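Local atomic coordinates of acetyl transferase (Salmonella typhimurium, PDB entry 1Z9U), a protein that probably transfers an acetyl group from acetyl-coenzyme A to the N-terminal serine of the ribosomal protein L7/L12. Residues Arg14-Ser19 / Met69-Cys74; Leu29-Trp34 / Gly97-Glu102; Ser113-Met118 / Arg147-Leu152; Lys133-Asn138 / Asp165-Asn170. One frame throughout, in Å; residues are numbered along the deposited sequence.

Contact 1 (Arg14-Ser19 / Met69-Cys74); sequences RAADES and MYLIFC
The guanidinium of Arg14 lies flat over one face of the Phe73 ring. The two planes are only 4° apart, and CZ of Arg14 stands 3.7 Å from the centroid of the Phe73 ring. This is a cation-pi stack over the face. The methylene CD of Arg14 adds an off-centre CH-pi contact to the same ring. The Arg14 chain runs extended from CG to NE (chi2 -173°, chi3 -168°), which carries its flat end two residues along the neighbouring strand. Glu12 forms a salt bridge with NE and Asn76 accepts from NH2, so the stacked group is also gripped at its nitrogens. The backbone of Arg14 comes up to the Tyr70 ring at the edge. The hydroxyl of Tyr70 is hydrogen-bonded to Glu3 and Tyr121.

Beside the stack the backbones pair as antiparallel strands. Arg14 and Leu71 form a hydrogen-bonded pair, with Arg14 N to Leu71 O at 2.9 Å and Leu71 N to Arg14 O at 2.7 Å. Ala16 N donates a hydrogen bond to Met69 O at 2.9 Å, just past the end of strand 11-15. The Ala16 methyl packs on SD of Met69 at 3.8 Å.

The contact joins strands 11-15 and 68-74 in the N-terminal half of the GNAT sheet. Helix 48-64 covers Met69, strand 77-88 packs against Leu71 and Phe73, and helix 109-123 meets Tyr70 and Ile72.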
loop_
_atom_site.group_PDB
_atom_site.type_symbol
_atom_site.label_atom_id
_atom_site.label_comp_id
_atom_site.label_asym_id
_atom_site.label_seq_id
_atom_site.Cartn_x
_atom_site.Cartn_y
_atom_site.Cartn_z
ATOM N N ARG B 14 20.286 15.186 -1.677
ATOM C CA ARG B 14 21.030 14.579 -2.775
ATOM C C ARG B 14 20.503 13.174 -3.034
ATOM O O ARG B 14 20.384 12.368 -2.102
ATOM C CB ARG B 14 22.519 14.533 -2.435
ATOM C CG ARG B 14 23.084 15.856 -1.960
ATOM C CD ARG B 14 24.581 15.766 -1.814
ATOM N NE ARG B 14 25.122 16.914 -1.101
ATOM C CZ ARG B 14 26.358 16.978 -0.615
ATOM N NH1 ARG B 14 27.192 15.955 -0.771
ATOM N NH2 ARG B 14 26.760 18.067 0.027
ATOM N N ALA B 15 20.163 12.890 -4.290
ATOM C CA ALA B 15 19.715 11.555 -4.669
ATOM C C ALA B 15 20.763 10.561 -4.185
ATOM O O ALA B 15 21.956 10.785 -4.364
ATOM C CB ALA B 15 19.529 11.463 -6.179
ATOM N N ALA B 16 20.330 9.487 -3.531
ATOM C CA ALA B 16 21.268 8.455 -3.082
ATOM C C ALA B 16 21.983 7.783 -4.261
ATOM O O ALA B 16 21.350 7.384 -5.247
ATOM C CB ALA B 16 20.556 7.417 -2.248
ATOM N N ASP B 17 23.300 7.673 -4.158
ATOM C CA ASP B 17 24.076 6.893 -5.113
ATOM C C ASP B 17 24.989 5.881 -4.414
ATOM O O ASP B 17 25.096 5.875 -3.178
ATOM C CB ASP B 17 24.834 7.797 -6.104
ATOM C CG ASP B 17 25.989 8.552 -5.467
ATOM O OD1 ASP B 17 26.810 7.927 -4.765
ATOM O OD2 ASP B 17 26.099 9.776 -5.702
ATOM N N GLU B 18 25.622 5.020 -5.216
ATOM C CA GLU B 18 26.495 3.948 -4.725
ATOM C C GLU B 18 27.519 4.440 -3.713
ATOM O O GLU B 18 27.786 3.768 -2.717
ATOM C CB GLU B 18 27.246 3.293 -5.890
ATOM C CG GLU B 18 26.383 2.570 -6.913
ATOM C CD GLU B 18 26.062 1.140 -6.504
ATOM O OE1 GLU B 18 25.828 0.900 -5.295
ATOM O OE2 GLU B 18 26.045 0.261 -7.394
ATOM N N SER B 19 28.087 5.614 -3.979
ATOM C CA SER B 19 29.207 6.133 -3.200
ATOM C C SER B 19 28.801 6.632 -1.820
ATOM O O SER B 19 29.665 6.971 -1.012
ATOM C CB SER B 19 29.910 7.261 -3.956
ATOM O OG SER B 19 29.242 8.493 -3.747
ATOM N N MET B 69 14.818 8.121 -3.086
ATOM C CA MET B 69 15.688 8.067 -1.912
ATOM C C MET B 69 16.633 9.258 -1.972
ATOM O O MET B 69 17.493 9.334 -2.853
ATOM C CB MET B 69 16.489 6.752 -1.856
ATOM C CG MET B 69 17.223 6.516 -0.502
ATOM S SD MET B 69 18.254 5.033 -0.412
ATOM C CE MET B 69 18.625 5.026 1.340
ATOM N N TYR B 70 16.447 10.195 -1.045
ATOM C CA TYR B 70 17.331 11.347 -0.922
ATOM C C TYR B 70 18.091 11.276 0.384
ATOM O O TYR B 70 17.560 10.814 1.399
ATOM C CB TYR B 70 16.554 12.664 -1.020
ATOM C CG TYR B 70 15.956 12.906 -2.406
ATOM C CD1 TYR B 70 16.725 13.426 -3.447
ATOM C CD2 TYR B 70 14.618 12.598 -2.666
ATOM C CE1 TYR B 70 16.167 13.635 -4.726
ATOM C CE2 TYR B 70 14.060 12.811 -3.919
ATOM C CZ TYR B 70 14.832 13.319 -4.941
ATOM O OH TYR B 70 14.229 13.500 -6.172
ATOM N N LEU B 71 19.348 11.702 0.346
ATOM C CA LEU B 71 20.111 11.876 1.566
ATOM C C LEU B 71 20.127 13.352 1.916
ATOM O O LEU B 71 20.382 14.197 1.060
ATOM C CB LEU B 71 21.532 11.328 1.419
ATOM C CG LEU B 71 21.644 9.870 0.964
ATOM C CD1 LEU B 71 23.083 9.477 1.031
ATOM C CD2 LEU B 71 20.791 8.898 1.805
ATOM N N ILE B 72 19.830 13.654 3.173
ATOM C CA ILE B 72 19.862 15.028 3.648
ATOM C C ILE B 72 21.294 15.427 4.005
ATOM O O ILE B 72 21.972 14.753 4.780
ATOM C CB ILE B 72 18.909 15.231 4.853
ATOM C CG1 ILE B 72 17.491 14.763 4.479
ATOM C CG2 ILE B 72 18.912 16.695 5.291
ATOM C CD1 ILE B 72 16.543 14.595 5.650
ATOM N N PHE B 73 21.756 16.523 3.423
ATOM C CA PHE B 73 23.084 17.028 3.722
ATOM C C PHE B 73 23.000 18.369 4.419
ATOM O O PHE B 73 22.297 19.272 3.978
ATOM C CB PHE B 73 23.971 17.069 2.462
ATOM C CG PHE B 73 24.665 15.764 2.187
ATOM C CD1 PHE B 73 25.974 15.555 2.613
ATOM C CD2 PHE B 73 23.990 14.720 1.559
ATOM C CE1 PHE B 73 26.614 14.336 2.388
ATOM C CE2 PHE B 73 24.621 13.495 1.326
ATOM C CZ PHE B 73 25.935 13.303 1.752
ATOM N N CYS B 74 23.693 18.464 5.540
ATOM C CA CYS B 74 23.746 19.689 6.315
ATOM C C CYS B 74 25.196 20.144 6.323
ATOM O O CYS B 74 26.050 19.501 6.935
ATOM C CB CYS B 74 23.237 19.448 7.737
ATOM S SG CYS B 74 23.143 20.939 8.765
#

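Contact 2 (Leu29-Trp34 / Gly97-Glu102); sequences LKNKAW and GYWLDE
CG of Glu102 lies 3.2 Å from NE1 of Trp34, the two side chains running antiparallel. The indole and carboxylate planes are 54° apart. On its six-membered side the same indole meets Trp99, with CH2 of Trp34 3.9 Å from CB of Trp99. The two tryptophan side chains are set nearly perpendicular. Asn31 lies beside them. Its side chain crosses that of Asp101, with the amide and carboxylate planes 89° apart. Lys30 lays its CD 3.7 Å from OD1 of Asp101, but its NZ stays 5.2 Å from that OD1, beyond direct ion pairing.

Further out, Asn31 sits between helix 21-30 and helix 32-35, and its backbone O lies over one face of the Trp34 ring, offset toward the rim. With CG between the backbone N and the carbonyl carbon (chi1 69°), the Trp34 ring folds back beside Asn31. Asp101 OD2 is hydrogen-bonded to Ser103 OG. Leu24, Leu27 and Val28 of helix 21-30 pack on Trp99.

Strand 93-100 carries Tyr98 and Leu100, which bind CoA in this protein. The chain then runs on toward CoA-binding Gly106 and Gly108 before helix 109-123, as in GNAT folds.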
loop_
_atom_site.group_PDB
_atom_site.type_symbol
_atom_site.label_atom_id
_atom_site.label_comp_id
_atom_site.label_asym_id
_atom_site.label_seq_id
_atom_site.Cartn_x
_atom_site.Cartn_y
_atom_site.Cartn_z
ATOM N N LEU B 29 24.516 2.464 11.844
ATOM C CA LEU B 29 25.112 1.828 13.020
ATOM C C LEU B 29 25.080 2.764 14.214
ATOM O O LEU B 29 24.739 2.352 15.317
ATOM C CB LEU B 29 26.560 1.368 12.761
ATOM C CG LEU B 29 26.811 0.188 11.812
ATOM C CD1 LEU B 29 28.297 -0.123 11.750
ATOM C CD2 LEU B 29 26.018 -1.056 12.213
ATOM N N LYS B 30 25.427 4.023 13.969
ATOM C CA LYS B 30 25.424 5.057 14.987
ATOM C C LYS B 30 24.041 5.260 15.619
ATOM O O LYS B 30 23.934 5.569 16.800
ATOM C CB LYS B 30 25.934 6.358 14.379
ATOM C CG LYS B 30 26.272 7.431 15.389
ATOM C CD LYS B 30 26.812 8.663 14.675
ATOM C CE LYS B 30 26.962 9.834 15.639
ATOM N NZ LYS B 30 28.161 9.726 16.509
ATOM N N ASN B 31 22.990 5.067 14.826
ATOM C CA ASN B 31 21.622 5.295 15.272
ATOM C C ASN B 31 20.809 4.017 15.457
ATOM O O ASN B 31 19.581 4.063 15.452
ATOM C CB ASN B 31 20.905 6.237 14.290
ATOM C CG ASN B 31 21.494 7.612 14.291
ATOM O OD1 ASN B 31 22.391 7.923 13.495
ATOM N ND2 ASN B 31 21.028 8.444 15.204
ATOM N N LYS B 32 21.497 2.887 15.629
ATOM C CA LYS B 32 20.835 1.576 15.706
ATOM C C LYS B 32 19.780 1.471 16.815
ATOM O O LYS B 32 18.698 0.914 16.583
ATOM C CB LYS B 32 21.851 0.418 15.797
ATOM C CG LYS B 32 22.821 0.476 16.997
ATOM C CD LYS B 32 23.776 -0.718 17.011
ATOM C CE LYS B 32 24.720 -0.695 18.207
ATOM N NZ LYS B 32 25.683 0.448 18.191
ATOM N N ALA B 33 20.076 2.023 17.994
ATOM C CA ALA B 33 19.160 1.894 19.145
ATOM C C ALA B 33 17.733 2.348 18.820
ATOM O O ALA B 33 16.797 1.547 18.864
ATOM C CB ALA B 33 19.705 2.607 20.393
ATOM N N TRP B 34 17.560 3.607 18.440
ATOM C CA TRP B 34 16.202 4.095 18.161
ATOM C C TRP B 34 15.638 3.786 16.756
ATOM O O TRP B 34 14.409 3.721 16.575
ATOM C CB TRP B 34 16.090 5.579 18.493
ATOM C CG TRP B 34 16.869 6.385 17.577
ATOM C CD1 TRP B 34 18.184 6.694 17.684
ATOM C CD2 TRP B 34 16.400 6.983 16.368
ATOM N NE1 TRP B 34 18.571 7.462 16.617
ATOM C CE2 TRP B 34 17.494 7.661 15.793
ATOM C CE3 TRP B 34 15.155 7.020 15.718
ATOM C CZ2 TRP B 34 17.393 8.362 14.590
ATOM C CZ3 TRP B 34 15.051 7.724 14.519
ATOM C CH2 TRP B 34 16.167 8.388 13.972
ATOM N N GLY B 97 8.860 8.452 3.871
ATOM C CA GLY B 97 9.620 7.869 4.982
ATOM C C GLY B 97 10.869 8.698 5.218
ATOM O O GLY B 97 11.402 9.290 4.289
ATOM N N TYR B 98 11.336 8.759 6.461
ATOM C CA TYR B 98 12.518 9.553 6.777
ATOM C C TYR B 98 13.107 9.140 8.107
ATOM O O TYR B 98 12.420 8.546 8.935
ATOM C CB TYR B 98 12.173 11.061 6.822
ATOM C CG TYR B 98 11.237 11.427 7.954
ATOM C CD1 TYR B 98 11.727 11.726 9.223
ATOM C CD2 TYR B 98 9.851 11.451 7.762
ATOM C CE1 TYR B 98 10.875 12.031 10.266
ATOM C CE2 TYR B 98 8.991 11.768 8.798
ATOM C CZ TYR B 98 9.512 12.060 10.043
ATOM O OH TYR B 98 8.671 12.370 11.081
ATOM N N TRP B 99 14.370 9.479 8.324
ATOM C CA TRP B 99 14.925 9.528 9.685
ATOM C C TRP B 99 16.122 10.458 9.710
ATOM O O TRP B 99 16.740 10.682 8.674
ATOM C CB TRP B 99 15.304 8.134 10.186
ATOM C CG TRP B 99 16.270 7.420 9.303
ATOM C CD1 TRP B 99 15.974 6.694 8.187
ATOM C CD2 TRP B 99 17.691 7.355 9.462
ATOM N NE1 TRP B 99 17.121 6.177 7.642
ATOM C CE2 TRP B 99 18.191 6.567 8.403
ATOM C CE3 TRP B 99 18.592 7.881 10.403
ATOM C CZ2 TRP B 99 19.559 6.291 8.252
ATOM C CZ3 TRP B 99 19.947 7.612 10.251
ATOM C CH2 TRP B 99 20.418 6.828 9.178
ATOM N N LEU B 100 16.417 11.031 10.881
ATOM C CA LEU B 100 17.608 11.853 11.071
ATOM C C LEU B 100 18.518 11.261 12.130
ATOM O O LEU B 100 18.056 10.692 13.120
ATOM C CB LEU B 100 17.256 13.280 11.512
ATOM C CG LEU B 100 16.761 14.335 10.519
ATOM C CD1 LEU B 100 16.435 15.619 11.281
ATOM C CD2 LEU B 100 17.746 14.601 9.363
ATOM N N ASP B 101 19.815 11.417 11.906
ATOM C CA ASP B 101 20.818 11.147 12.910
ATOM C C ASP B 101 20.481 11.987 14.161
ATOM O O ASP B 101 20.068 13.147 14.048
ATOM C CB ASP B 101 22.195 11.496 12.338
ATOM C CG ASP B 101 23.293 11.512 13.386
ATOM O OD1 ASP B 101 23.726 10.432 13.833
ATOM O OD2 ASP B 101 23.736 12.617 13.749
ATOM N N GLU B 102 20.622 11.374 15.333
ATOM C CA GLU B 102 20.279 11.986 16.622
ATOM C C GLU B 102 20.803 13.412 16.833
ATOM O O GLU B 102 20.137 14.229 17.461
ATOM C CB GLU B 102 20.777 11.103 17.770
ATOM C CG GLU B 102 19.836 9.959 18.144
ATOM C CD GLU B 102 20.440 9.027 19.213
ATOM O OE1 GLU B 102 19.936 9.030 20.364
ATOM O OE2 GLU B 102 21.428 8.310 18.896
#

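Contact 3 (Ser113-Met118 / Arg147-Leu152); sequences SLQALM and RNHFTL. With SO4 (sulfate ion), chain F.
The turn Asn148-Phe150 packs on helix 109-123 next to the CoA site, to which Ser111 of that helix belongs. SD of Met118 lies 3.6 Å from CZ of Phe150. Seen from the ring centroid, SD lies 57° off the normal, an oblique Met-aromatic contact. The bend at chi3 (-69°) turns CE of Met118 to the same part of the ring, 3.9 Å from CE2 of Phe150. In the GNAT fold this turn leads from helix 139-147 into strand 151-162, and Phe130 and Ile132 of strand 129-135 pack around Phe150. Nearly one turn earlier in helix 109-123, NE2 of Gln115 makes a weak hydrogen bond to Asn148 O at 3.5 Å, while Gln115 OE1 is held by Arg174. The Gln115 and Asn148 amides are nearly coplanar. CD1 of Leu114 packs against the Asn148 side chain. The end of the CoA-binding Arg147 side chain leads off from helix 109-123 to a sulfate, probably from the crystallisation liquor. NH2 of Arg147 donates a hydrogen bond to sulfate O4 at 2.7 Å, and NE of Arg147 donates one to O3 at 3.2 Å.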
loop_
_atom_site.group_PDB
_atom_site.type_symbol
_atom_site.label_atom_id
_atom_site.label_comp_id
_atom_site.label_asym_id
_atom_site.label_seq_id
_atom_site.Cartn_x
_atom_site.Cartn_y
_atom_site.Cartn_z
ATOM N N SER B 113 13.064 20.138 5.009
ATOM C CA SER B 113 13.305 19.134 3.979
ATOM C C SER B 113 12.006 18.597 3.368
ATOM O O SER B 113 11.937 18.405 2.162
ATOM C CB SER B 113 14.151 17.987 4.535
ATOM O OG SER B 113 15.436 18.461 4.897
ATOM N N LEU B 114 10.997 18.377 4.205
ATOM C CA LEU B 114 9.666 17.946 3.753
ATOM C C LEU B 114 8.958 18.995 2.901
ATOM O O LEU B 114 8.410 18.667 1.840
ATOM C CB LEU B 114 8.776 17.590 4.943
ATOM C CG LEU B 114 8.876 16.187 5.545
ATOM C CD1 LEU B 114 8.055 16.117 6.824
ATOM C CD2 LEU B 114 8.366 15.185 4.524
ATOM N N GLN B 115 8.965 20.250 3.361
ATOM C CA GLN B 115 8.354 21.324 2.570
ATOM C C GLN B 115 9.013 21.470 1.213
ATOM O O GLN B 115 8.320 21.610 0.213
ATOM C CB GLN B 115 8.335 22.678 3.301
ATOM C CG GLN B 115 7.441 22.698 4.546
ATOM C CD GLN B 115 6.022 22.170 4.301
ATOM O OE1 GLN B 115 5.339 22.596 3.363
ATOM N NE2 GLN B 115 5.567 21.261 5.166
ATOM N N ALA B 116 10.347 21.423 1.184
ATOM C CA ALA B 116 11.089 21.538 -0.073
ATOM C C ALA B 116 10.793 20.366 -1.023
ATOM O O ALA B 116 10.531 20.582 -2.199
ATOM C CB ALA B 116 12.587 21.665 0.188
ATOM N N LEU B 117 10.823 19.138 -0.506
ATOM C CA LEU B 117 10.506 17.947 -1.316
ATOM C C LEU B 117 9.091 17.982 -1.938
ATOM O O LEU B 117 8.932 17.774 -3.155
ATOM C CB LEU B 117 10.735 16.653 -0.509
ATOM C CG LEU B 117 10.467 15.313 -1.223
ATOM C CD1 LEU B 117 11.501 15.013 -2.314
ATOM C CD2 LEU B 117 10.396 14.163 -0.220
ATOM N N MET B 118 8.084 18.265 -1.115
ATOM C CA MET B 118 6.684 18.282 -1.574
ATOM C C MET B 118 6.450 19.381 -2.608
ATOM O O MET B 118 5.785 19.156 -3.630
ATOM C CB MET B 118 5.703 18.414 -0.389
ATOM C CG MET B 118 5.614 17.179 0.515
ATOM S SD MET B 118 4.298 17.183 1.783
ATOM C CE MET B 118 4.873 18.449 2.906
ATOM N N ARG B 147 2.966 19.353 12.205
ATOM C CA ARG B 147 3.650 20.631 11.912
ATOM C C ARG B 147 3.705 20.939 10.413
ATOM O O ARG B 147 3.898 22.086 10.013
ATOM C CB ARG B 147 5.072 20.637 12.476
ATOM C CG ARG B 147 5.150 20.390 13.990
ATOM C CD ARG B 147 6.500 20.780 14.546
ATOM N NE ARG B 147 6.691 20.272 15.909
ATOM C CZ ARG B 147 7.332 19.141 16.209
ATOM N NH1 ARG B 147 7.862 18.388 15.243
ATOM N NH2 ARG B 147 7.458 18.768 17.478
ATOM N N ASN B 148 3.534 19.906 9.593
ATOM C CA ASN B 148 3.781 20.027 8.168
ATOM C C ASN B 148 2.529 19.982 7.301
ATOM O O ASN B 148 2.600 19.679 6.105
ATOM C CB ASN B 148 4.840 19.012 7.739
ATOM C CG ASN B 148 6.229 19.414 8.189
ATOM O OD1 ASN B 148 6.740 18.931 9.213
ATOM N ND2 ASN B 148 6.845 20.324 7.445
ATOM N N HIS B 149 1.402 20.327 7.922
ATOM C CA HIS B 149 0.106 20.529 7.264
ATOM C C HIS B 149 -0.524 19.237 6.745
ATOM O O HIS B 149 -1.262 19.256 5.760
ATOM C CB HIS B 149 0.192 21.571 6.126
ATOM C CG HIS B 149 0.826 22.867 6.526
ATOM N ND1 HIS B 149 2.020 23.310 5.992
ATOM C CD2 HIS B 149 0.427 23.820 7.400
ATOM C CE1 HIS B 149 2.332 24.476 6.529
ATOM N NE2 HIS B 149 1.384 24.805 7.391
ATOM N N PHE B 150 -0.222 18.121 7.403
ATOM C CA PHE B 150 -0.887 16.863 7.106
ATOM C C PHE B 150 -2.159 16.746 7.929
ATOM O O PHE B 150 -2.226 17.234 9.060
ATOM C CB PHE B 150 0.028 15.674 7.398
ATOM C CG PHE B 150 1.116 15.478 6.381
ATOM C CD1 PHE B 150 0.980 14.522 5.386
ATOM C CD2 PHE B 150 2.293 16.238 6.437
ATOM C CE1 PHE B 150 1.982 14.324 4.455
ATOM C CE2 PHE B 150 3.297 16.053 5.506
ATOM C CZ PHE B 150 3.144 15.096 4.507
ATOM N N THR B 151 -3.159 16.095 7.348
ATOM C CA THR B 151 -4.431 15.836 7.998
ATOM C C THR B 151 -4.498 14.341 8.301
ATOM O O THR B 151 -4.163 13.515 7.447
ATOM C CB THR B 151 -5.599 16.254 7.070
ATOM O OG1 THR B 151 -5.508 17.661 6.805
ATOM C CG2 THR B 151 -6.954 15.940 7.689
ATOM N N LEU B 152 -4.897 14.007 9.525
ATOM C CA LEU B 152 -5.104 12.623 9.925
ATOM C C LEU B 152 -6.319 12.056 9.190
ATOM O O LEU B 152 -7.423 12.547 9.357
ATOM C CB LEU B 152 -5.315 12.538 11.436
ATOM C CG LEU B 152 -5.516 11.128 12.001
ATOM C CD1 LEU B 152 -4.249 10.282 11.872
ATOM C CD2 LEU B 152 -6.005 11.186 13.448
HETATM S S SO4 F . 5.835 21.855 19.283
HETATM O O1 SO4 F . 7.051 22.603 19.589
HETATM O O2 SO4 F . 4.829 22.129 20.294
HETATM O O3 SO4 F . 5.282 22.243 17.981
HETATM O O4 SO4 F . 6.233 20.445 19.256
#

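Contact 4 (Lys133-Asn138 / Asp165-Asn170). With SO4 (sulfate ion), chain J; SO4 (sulfate ion), chain I.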
loop_
_atom_site.group_PDB
_atom_site.type_symbol
_atom_site.label_atom_id
_atom_site.label_comp_id
_atom_site.label_asym_id
_atom_site.label_seq_id
_atom_site.Cartn_x
_atom_site.Cartn_y
_atom_site.Cartn_z
ATOM N N LYS B 133 2.536 7.485 7.000
ATOM C CA LYS B 133 2.065 6.459 7.929
ATOM C C LYS B 133 3.064 6.328 9.063
ATOM O O LYS B 133 4.253 6.087 8.831
ATOM C CB LYS B 133 1.917 5.112 7.226
ATOM C CG LYS B 133 0.779 5.068 6.217
ATOM C CD LYS B 133 0.991 3.982 5.163
ATOM C CE LYS B 133 0.727 2.599 5.715
ATOM N NZ LYS B 133 0.787 1.547 4.648
ATOM N N CYS B 134 2.602 6.506 10.293
ATOM C CA CYS B 134 3.480 6.284 11.423
ATOM C C CYS B 134 2.744 5.637 12.589
ATOM O O CYS B 134 1.523 5.778 12.727
ATOM C CB CYS B 134 4.143 7.594 11.855
ATOM S SG CYS B 134 2.983 8.847 12.394
ATOM N N ARG B 135 3.504 4.932 13.421
ATOM C CA ARG B 135 2.961 4.312 14.635
ATOM C C ARG B 135 2.260 5.350 15.494
ATOM O O ARG B 135 2.772 6.463 15.660
ATOM C CB ARG B 135 4.073 3.624 15.426
ATOM C CG ARG B 135 4.487 2.272 14.834
ATOM C CD ARG B 135 5.713 1.686 15.560
ATOM N NE ARG B 135 5.474 1.498 16.990
ATOM C CZ ARG B 135 6.278 0.800 17.793
ATOM N NH1 ARG B 135 7.365 0.211 17.299
ATOM N NH2 ARG B 135 5.995 0.676 19.084
ATOM N N VAL B 136 1.079 4.989 15.994
ATOM C CA VAL B 136 0.300 5.809 16.932
ATOM C C VAL B 136 1.143 6.228 18.129
ATOM O O VAL B 136 1.039 7.364 18.586
ATOM C CB VAL B 136 -0.998 5.067 17.424
ATOM C CG1 VAL B 136 -1.632 5.754 18.640
ATOM C CG2 VAL B 136 -2.030 4.969 16.290
ATOM N N ASP B 137 1.984 5.315 18.618
ATOM C CA ASP B 137 2.787 5.547 19.814
ATOM C C ASP B 137 4.124 6.273 19.566
ATOM O O ASP B 137 4.928 6.396 20.468
ATOM C CB ASP B 137 3.005 4.233 20.588
ATOM C CG ASP B 137 3.879 3.214 19.836
ATOM O OD1 ASP B 137 4.518 3.551 18.813
ATOM O OD2 ASP B 137 3.922 2.046 20.291
ATOM N N ASN B 138 4.362 6.724 18.335
ATOM C CA ASN B 138 5.537 7.523 18.030
ATOM C C ASN B 138 5.170 9.005 18.077
ATOM O O ASN B 138 4.575 9.544 17.137
ATOM C CB ASN B 138 6.110 7.132 16.675
ATOM C CG ASN B 138 7.531 7.633 16.462
ATOM O OD1 ASN B 138 8.313 6.992 15.760
ATOM N ND2 ASN B 138 7.862 8.781 17.027
ATOM N N ASP B 165 5.359 -7.703 17.774
ATOM C CA ASP B 165 3.980 -7.245 18.003
ATOM C C ASP B 165 3.391 -6.470 16.827
ATOM O O ASP B 165 4.130 -5.947 16.003
ATOM C CB ASP B 165 3.912 -6.397 19.277
ATOM C CG ASP B 165 2.652 -6.650 20.079
ATOM O OD1 ASP B 165 1.620 -7.072 19.491
ATOM O OD2 ASP B 165 2.699 -6.446 21.315
ATOM N N TYR B 166 2.059 -6.404 16.762
ATOM C CA TYR B 166 1.340 -5.662 15.702
ATOM C C TYR B 166 0.922 -4.287 16.221
ATOM O O TYR B 166 0.364 -4.174 17.321
ATOM C CB TYR B 166 0.134 -6.461 15.177
ATOM C CG TYR B 166 0.534 -7.779 14.560
ATOM C CD1 TYR B 166 0.939 -7.852 13.232
ATOM C CD2 TYR B 166 0.539 -8.950 15.318
ATOM C CE1 TYR B 166 1.323 -9.060 12.661
ATOM C CE2 TYR B 166 0.926 -10.165 14.763
ATOM C CZ TYR B 166 1.321 -10.210 13.435
ATOM O OH TYR B 166 1.711 -11.407 12.879
ATOM N N HIS B 167 1.237 -3.242 15.463
ATOM C CA HIS B 167 1.092 -1.869 15.967
ATOM C C HIS B 167 0.081 -1.072 15.171
ATOM O O HIS B 167 0.037 -1.173 13.950
ATOM C CB HIS B 167 2.452 -1.140 15.961
ATOM C CG HIS B 167 3.495 -1.814 16.796
ATOM N ND1 HIS B 167 4.445 -2.659 16.262
ATOM C CD2 HIS B 167 3.721 -1.790 18.130
ATOM C CE1 HIS B 167 5.217 -3.119 17.230
ATOM N NE2 HIS B 167 4.795 -2.613 18.373
ATOM N N ASP B 168 -0.723 -0.279 15.874
ATOM C CA ASP B 168 -1.658 0.641 15.239
ATOM C C ASP B 168 -0.871 1.764 14.577
ATOM O O ASP B 168 0.092 2.287 15.155
ATOM C CB ASP B 168 -2.614 1.243 16.269
ATOM C CG ASP B 168 -3.532 0.202 16.919
ATOM O OD1 ASP B 168 -3.436 -1.004 16.599
ATOM O OD2 ASP B 168 -4.364 0.608 17.756
ATOM N N VAL B 169 -1.271 2.121 13.361
ATOM C CA VAL B 169 -0.622 3.224 12.668
ATOM C C VAL B 169 -1.614 4.273 12.169
ATOM O O VAL B 169 -2.661 3.948 11.609
ATOM C CB VAL B 169 0.416 2.766 11.567
ATOM C CG1 VAL B 169 0.714 1.271 11.626
ATOM C CG2 VAL B 169 0.053 3.236 10.176
ATOM N N ASN B 170 -1.271 5.533 12.417
ATOM C CA ASN B 170 -2.002 6.679 11.899
ATOM C C ASN B 170 -1.615 6.933 10.451
ATOM O O ASN B 170 -0.446 6.809 10.090
ATOM C CB ASN B 170 -1.654 7.922 12.717
ATOM C CG ASN B 170 -2.396 7.973 14.035
ATOM O OD1 ASN B 170 -3.472 7.393 14.180
ATOM N ND2 ASN B 170 -1.836 8.680 14.994
HETATM S S SO4 J . 7.400 5.624 12.281
HETATM O O1 SO4 J . 7.797 7.032 12.200
HETATM O O2 SO4 J . 6.429 5.411 13.355
HETATM O O3 SO4 J . 6.829 5.278 10.973
HETATM O O4 SO4 J . 8.583 4.809 12.511
HETATM S S SO4 I . 8.860 -1.685 20.107
HETATM O O1 SO4 I . 10.219 -1.360 20.535
HETATM O O2 SO4 I . 8.505 -3.001 20.633
HETATM O O3 SO4 I . 7.920 -0.691 20.621
HETATM O O4 SO4 I . 8.792 -1.717 18.646
HETATM O O HOH W 1 1.354 2.332 17.728
#
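Arg135 forms a salt bridge with Asp137 in its own segment and stacks on His167 across the contact. The stack lies where strands 129-135 and 165-175 of the GNAT sheet pair antiparallel. NH2 of Arg135 donates to OD2 of Asp137 at 2.8 Å, nearly in the guanidinium plane, and Asp137 uses its syn lone pair. A sulfate takes NH1 and NH2 of Arg135, so carboxylate and sulfate together hold the group in place. The bend of Arg135 at chi3 (59°) turns the guanidinium flat over one face of the His167 ring, planes 19° apart, offset toward the rim.

Cys134 and Asn170 form a hydrogen-bonded pair, with Cys134 N to Asn170 O at 3.1 Å and Asn170 N to Cys134 O at 2.8 Å. Val136 N then bonds Asp168 O at 3.0 Å. A type I turn follows from Arg135 to Asn138, leading into helix 139-147.

Cys134, seen covalently linked to CoA, and Asn138 belong to the cofactor site. A second sulfate lies beside them and accepts from Arg135 N; both ions probably come from the crystallisation liquor. Asn142 holds ND2 of Asn170. Tyr166 makes a cation-pi contact with Arg128 of the second subunit. CG2 of Val136 packs 3.5 Å from Asn170 OD1.

From the N terminus, strand 11-15 comes first, and contact 1 closes a loop made mostly of helix when 68-74 pairs with it. Helix 21-30 lies inside that loop, yet its end meets strand 93-100 in contact 2. Contacts 1 and 2 therefore cross, and they touch where Ile72 packs on Leu100. Contacts 3 and 4 come later in the chain and cross each other. Contact 3 brings helix 109-123 to the turn just before strand 151-162, while contact 4 pairs strand 129-135 with 165-175. Leu152 packs on Asn170 between them. Contact 1 also touches contact 3 through Tyr70 and Leu117. Contacts 1 and 4 stand on opposite sides of the chain's centre, joined by one sheet.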